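Local coordinates for protein YciF (Escherichia coli, PDB 2GS4), which is a stress protein of the ferritin-like, rubrerythrin-related class that forms a homodimer and probably binds metal, though its precise function is not established, at residues S15-Y18 / S19-Q23; K74-A77 / M78-L81. All coordinates share one frame; numbering follows the deposited sequence.

In the fold
Interactions 1 and 2 each join neighbouring turns of helical chain, and their centres lie about 9 Å apart. Interaction 1 (15-18 with 19-23) sits within the long helix 6-33, in the middle of its run. Interaction 2 (74-77 with 78-81) is the start of the short helix 76-89. Both are largely buried, each with an exposed lysine. The first is a regular helix turn with an aromatic ring beside a lysine chain. The second has a cysteine cap and a salt bridge, and part of it faces the second subunit. The two also touch, since polar side chains of helix 6-33 reach the backbone of Cys75.

Interaction 1: S15-Y18 / S19-Q23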
ATOM      1  N   SER A  15      -6.491   6.263 -10.307  1.00 26.26           N
ATOM      2  CA  SER A  15      -7.446   6.923  -9.423  1.00 27.53           C
ATOM      3  C   SER A  15      -7.003   6.784  -7.969  1.00 30.88           C
ATOM      4  O   SER A  15      -7.197   7.700  -7.153  1.00 26.97           O
ATOM      5  CB  SER A  15      -8.840   6.314  -9.594  1.00 26.21           C
ATOM      6  OG  SER A  15      -9.354   6.559 -10.890  1.00 28.21           O
ATOM      7  N   ASP A  16      -6.407   5.637  -7.653  1.00 28.35           N
ATOM      8  CA  ASP A  16      -5.924   5.378  -6.303  1.00 26.81           C
ATOM      9  C   ASP A  16      -4.736   6.309  -6.073  1.00 23.60           C
ATOM     10  O   ASP A  16      -4.628   6.960  -5.032  1.00 24.06           O
ATOM     11  CB  ASP A  16      -5.476   3.919  -6.175  1.00 28.76           C
ATOM     12  CG  ASP A  16      -5.917   3.279  -4.868  1.00 34.27           C
ATOM     13  OD1 ASP A  16      -5.442   2.162  -4.562  1.00 44.40           O
ATOM     14  OD2 ASP A  16      -6.736   3.885  -4.152  1.00 24.87           O
ATOM     15  N   THR A  17      -3.856   6.395  -7.065  1.00 24.56           N
ATOM     16  CA  THR A  17      -2.691   7.259  -6.940  1.00 23.94           C
ATOM     17  C   THR A  17      -3.117   8.729  -6.809  1.00 23.84           C
ATOM     18  O   THR A  17      -2.505   9.488  -6.051  1.00 27.13           O
ATOM     19  CB  THR A  17      -1.723   7.047  -8.129  1.00 23.07           C
ATOM     20  OG1 THR A  17      -1.041   5.796  -7.959  1.00 24.02           O
ATOM     21  CG2 THR A  17      -0.701   8.164  -8.217  1.00 20.34           C
ATOM     22  N   TYR A  18      -4.176   9.125  -7.517  1.00 23.52           N
ATOM     23  CA  TYR A  18      -4.676  10.499  -7.431  1.00 26.39           C
ATOM     24  C   TYR A  18      -5.026  10.741  -5.962  1.00 23.46           C
ATOM     25  O   TYR A  18      -4.646  11.751  -5.378  1.00 24.79           O
ATOM     26  CB  TYR A  18      -5.935  10.675  -8.286  1.00 27.07           C
ATOM     27  CG  TYR A  18      -6.409  12.111  -8.442  1.00 33.17           C
ATOM     28  CD1 TYR A  18      -5.828  12.957  -9.387  1.00 30.33           C
ATOM     29  CD2 TYR A  18      -7.442  12.618  -7.652  1.00 31.37           C
ATOM     30  CE1 TYR A  18      -6.262  14.271  -9.544  1.00 36.58           C
ATOM     31  CE2 TYR A  18      -7.885  13.943  -7.802  1.00 42.69           C
ATOM     32  CZ  TYR A  18      -7.288  14.758  -8.752  1.00 43.36           C
ATOM     33  OH  TYR A  18      -7.715  16.055  -8.918  1.00 46.41           O
ATOM     34  N   SER A  19      -5.742   9.794  -5.368  1.00 25.75           N
ATOM     35  CA  SER A  19      -6.123   9.904  -3.965  1.00 24.44           C
ATOM     36  C   SER A  19      -4.884   9.979  -3.072  1.00 24.34           C
ATOM     37  O   SER A  19      -4.828  10.796  -2.163  1.00 20.82           O
ATOM     38  CB  SER A  19      -7.009   8.717  -3.559  1.00 28.74           C
ATOM     39  OG  SER A  19      -7.108   8.596  -2.148  1.00 27.94           O
ATOM     40  N   ALA A  20      -3.889   9.138  -3.345  1.00 21.42           N
ATOM     41  CA  ALA A  20      -2.663   9.116  -2.555  1.00 23.17           C
ATOM     42  C   ALA A  20      -1.945  10.465  -2.550  1.00 23.18           C
ATOM     43  O   ALA A  20      -1.482  10.919  -1.512  1.00 25.16           O
ATOM     44  CB  ALA A  20      -1.726   8.026  -3.085  1.00 21.00           C
ATOM     45  N   GLU A  21      -1.838  11.084  -3.721  1.00 24.58           N
ATOM     46  CA  GLU A  21      -1.171  12.378  -3.849  1.00 22.79           C
ATOM     47  C   GLU A  21      -1.952  13.443  -3.082  1.00 19.13           C
ATOM     48  O   GLU A  21      -1.367  14.309  -2.425  1.00 22.97           O
ATOM     49  CB  GLU A  21      -1.057  12.760  -5.337  1.00 24.88           C
ATOM     50  CG  GLU A  21      -0.228  11.774  -6.164  1.00 23.35           C
ATOM     51  CD  GLU A  21       1.266  11.854  -5.865  1.00 27.32           C
ATOM     52  OE1 GLU A  21       1.637  12.262  -4.741  1.00 29.13           O
ATOM     53  OE2 GLU A  21       2.074  11.498  -6.752  1.00 30.99           O
ATOM     54  N   LYS A  22      -3.275  13.353  -3.170  1.00 19.62           N
ATOM     55  CA  LYS A  22      -4.195  14.271  -2.504  1.00 21.22           C
ATOM     56  C   LYS A  22      -3.924  14.226  -0.996  1.00 26.39           C
ATOM     57  O   LYS A  22      -3.751  15.252  -0.342  1.00 25.50           O
ATOM     58  CB  LYS A  22      -5.634  13.825  -2.769  1.00 25.21           C
ATOM     59  CG  LYS A  22      -6.626  14.939  -3.014  1.00 49.85           C
ATOM     60  CD  LYS A  22      -6.556  15.454  -4.441  1.00 51.80           C
ATOM     61  CE  LYS A  22      -7.451  16.672  -4.602  1.00 76.95           C
ATOM     62  NZ  LYS A  22      -7.146  17.426  -5.843  1.00 51.80           N
ATOM     63  N   GLN A  23      -3.890  13.014  -0.452  1.00 24.92           N
ATOM     64  CA  GLN A  23      -3.634  12.820   0.968  1.00 22.25           C
ATOM     65  C   GLN A  23      -2.210  13.249   1.270  1.00 21.76           C
ATOM     66  O   GLN A  23      -1.948  13.871   2.302  1.00 23.12           O
ATOM     67  CB  GLN A  23      -3.803  11.344   1.349  1.00 22.58           C
ATOM     68  CG  GLN A  23      -5.150  10.745   0.989  1.00 22.42           C
ATOM     69  CD  GLN A  23      -5.246   9.280   1.383  1.00 23.38           C
ATOM     70  OE1 GLN A  23      -4.974   8.917   2.522  1.00 20.32           O
ATOM     71  NE2 GLN A  23      -5.632   8.436   0.440  1.00 24.67           N
TER
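The ring of Tyr18 and the bent chain of Lys22 lie side by side and point the same way. CD of Lys22 approaches the ring obliquely, with CE2 of Tyr18 3.9 Å away. Beyond it NZ of Lys22 makes a weak hydrogen bond of 3.4 Å to OH of Tyr18. CG of Tyr18 stands anti to the backbone N (chi1 -171°), which carries the ring out alongside the lysine one turn later. The bend of Lys22 at CB-CG (chi2 80°) turns its chain along the ring. The Tyr18 side chain also packs on Ile58 of helix 38-63 and on Ile70 in a loop. With an alanine in place of Tyr18 the ring and hydroxyl are gone, which is likely to leave a gap against Ile58 and Ile70 and the Lys22 chain free to swing. The second flat group is the Gln23 amide. Its NE2 donates to OG of Ser19 over 3.0 Å, and OG lies close to the amide plane. The same OG bonds to N of Cys75, and NE2 of Gln23 also bonds to O of Cys75. The backbone follows the i to i+4 pattern of an alpha helix, here helix 6-33 of a ferritin-like helical bundle. N of Glu21 donates to O of Thr17 at 2.9 Å. N of Ala20 reaches O of Asp16 at 2.9 Å. Thr17 and Glu21 also run alongside each other, with CG2 of Thr17 4.2 Å from CG of Glu21. OE2 of Glu21 is hydrogen-bonded to OH of Tyr117 on helix 95-126, close to Glu113.

Interaction 2: K74-A77 / M78-L81; sequences KCVA and MEGL
Lys74 and Glu79 cross at about a right angle, and their charged ends meet in a salt bridge. NZ of Lys74 lies 2.5 Å from OE1 of Glu79, a short distance for such a pair. The Glu79 chain is extended beyond CG, while Lys74 bends twice, the last bend (chi4 -52°) bringing NZ round to the carboxylate. The other oxygen of Glu79, OE2, forms a salt bridge with Lys108 of the second subunit. One carboxylate is thus gripped by lysines of two chains. Cys75 holds the N-cap position of helix 76-89, whose first turn lies at the dimer interface. Its SG lies anti to the backbone N (chi1 176°) and faces that turn, where it accepts from N of Met78 at 3.5 Å with an N-H...S angle of 167°. The carbonyl four residues before Met78 belongs to Lys74, ahead of the helix, and the sulfur takes this amide hydrogen in its stead. The same SG packs on CB of Met78, here selenomethionine, at 3.9 Å. Beyond the cap the regular helix bonds begin, with N of Glu79 on O of Cys75 at 3.2 Å and N of Gly80 on O of Val76 at 3.0 Å. CG of Leu81 rests 3.4 Å from O of Ala77, and its side chain also packs on Tyr112 of helix 95-126. Ala77 packs against Ala77 of the second subunit.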
ATOM      1  N   LYS A  74     -10.767   6.416  -1.752  1.00 28.08           N
ATOM      2  CA  LYS A  74      -9.757   6.750  -0.758  1.00 26.86           C
ATOM      3  C   LYS A  74      -8.714   5.635  -0.808  1.00 28.37           C
ATOM      4  O   LYS A  74      -9.045   4.462  -0.649  1.00 28.93           O
ATOM      5  CB  LYS A  74     -10.376   6.812   0.643  1.00 34.57           C
ATOM      6  CG  LYS A  74      -9.450   7.410   1.722  1.00 46.64           C
ATOM      7  CD  LYS A  74      -9.761   8.885   1.974  1.00 41.73           C
ATOM      8  CE  LYS A  74      -8.778   9.513   2.948  1.00 43.24           C
ATOM      9  NZ  LYS A  74      -8.628   8.736   4.214  1.00 47.56           N
ATOM     10  N   CYS A  75      -7.461   6.005  -1.048  1.00 24.11           N
ATOM     11  CA  CYS A  75      -6.370   5.039  -1.112  1.00 24.49           C
ATOM     12  C   CYS A  75      -5.997   4.671   0.323  1.00 23.00           C
ATOM     13  O   CYS A  75      -5.361   5.455   1.038  1.00 20.40           O
ATOM     14  CB  CYS A  75      -5.168   5.647  -1.849  1.00 22.49           C
ATOM     15  SG  CYS A  75      -3.693   4.601  -1.912  1.00 24.46           S
ATOM     16  N   VAL A  76      -6.400   3.469   0.726  1.00 21.61           N
ATOM     17  CA  VAL A  76      -6.153   2.962   2.069  1.00 23.47           C
ATOM     18  C   VAL A  76      -4.667   2.750   2.359  1.00 21.77           C
ATOM     19  O   VAL A  76      -4.218   2.930   3.492  1.00 26.39           O
ATOM     20  CB  VAL A  76      -6.959   1.656   2.276  1.00 27.00           C
ATOM     21  CG1 VAL A  76      -6.554   0.960   3.555  1.00 31.77           C
ATOM     22  CG2 VAL A  76      -8.449   2.005   2.321  1.00 28.36           C
ATOM     23  N   ALA A  77      -3.906   2.372   1.338  1.00 23.33           N
ATOM     24  CA  ALA A  77      -2.476   2.158   1.506  1.00 23.33           C
ATOM     25  C   ALA A  77      -1.800   3.468   1.928  1.00 24.93           C
ATOM     26  O   ALA A  77      -1.077   3.500   2.914  1.00 23.73           O
ATOM     27  CB  ALA A  77      -1.866   1.643   0.209  1.00 21.14           C
HETATM   28  N   MSE A  78      -2.034   4.550   1.189  1.00 24.37           N
HETATM   29  CA  MSE A  78      -1.406   5.819   1.555  1.00 22.91           C
HETATM   30  C   MSE A  78      -1.852   6.302   2.924  1.00 23.21           C
HETATM   31  O   MSE A  78      -1.063   6.870   3.677  1.00 23.27           O
HETATM   32  CB  MSE A  78      -1.707   6.913   0.528  1.00 23.42           C
HETATM   33  CG  MSE A  78      -1.047   8.241   0.899  1.00 19.65           C
HETATM   34 SE   MSE A  78       0.876   8.102   1.040  1.00 28.29          SE
HETATM   35  CE  MSE A  78       1.281   8.154  -0.852  1.00 20.61           C
ATOM     36  N   GLU A  79      -3.127   6.087   3.234  1.00 24.37           N
ATOM     37  CA  GLU A  79      -3.702   6.489   4.512  1.00 26.33           C
ATOM     38  C   GLU A  79      -2.891   5.837   5.640  1.00 22.07           C
ATOM     39  O   GLU A  79      -2.535   6.495   6.622  1.00 23.41           O
ATOM     40  CB  GLU A  79      -5.177   6.054   4.550  1.00 23.14           C
ATOM     41  CG  GLU A  79      -5.975   6.386   5.788  1.00 26.20           C
ATOM     42  CD  GLU A  79      -7.404   5.853   5.685  1.00 37.34           C
ATOM     43  OE1 GLU A  79      -8.344   6.662   5.535  1.00 42.68           O
ATOM     44  OE2 GLU A  79      -7.584   4.616   5.740  1.00 29.85           O
ATOM     45  N   GLY A  80      -2.580   4.553   5.482  1.00 23.77           N
ATOM     46  CA  GLY A  80      -1.804   3.861   6.496  1.00 21.72           C
ATOM     47  C   GLY A  80      -0.384   4.398   6.600  1.00 23.42           C
ATOM     48  O   GLY A  80       0.143   4.563   7.701  1.00 20.40           O
ATOM     49  N   LEU A  81       0.237   4.683   5.457  1.00 19.51           N
ATOM     50  CA  LEU A  81       1.605   5.195   5.439  1.00 20.19           C
ATOM     51  C   LEU A  81       1.676   6.577   6.083  1.00 22.42           C
ATOM     52  O   LEU A  81       2.678   6.934   6.718  1.00 20.02           O
ATOM     53  CB  LEU A  81       2.125   5.239   3.994  1.00 21.32           C
ATOM     54  CG  LEU A  81       2.276   3.852   3.354  1.00 19.60           C
ATOM     55  CD1 LEU A  81       2.670   3.962   1.879  1.00 20.12           C
ATOM     56  CD2 LEU A  81       3.319   3.068   4.124  1.00 24.70           C
TER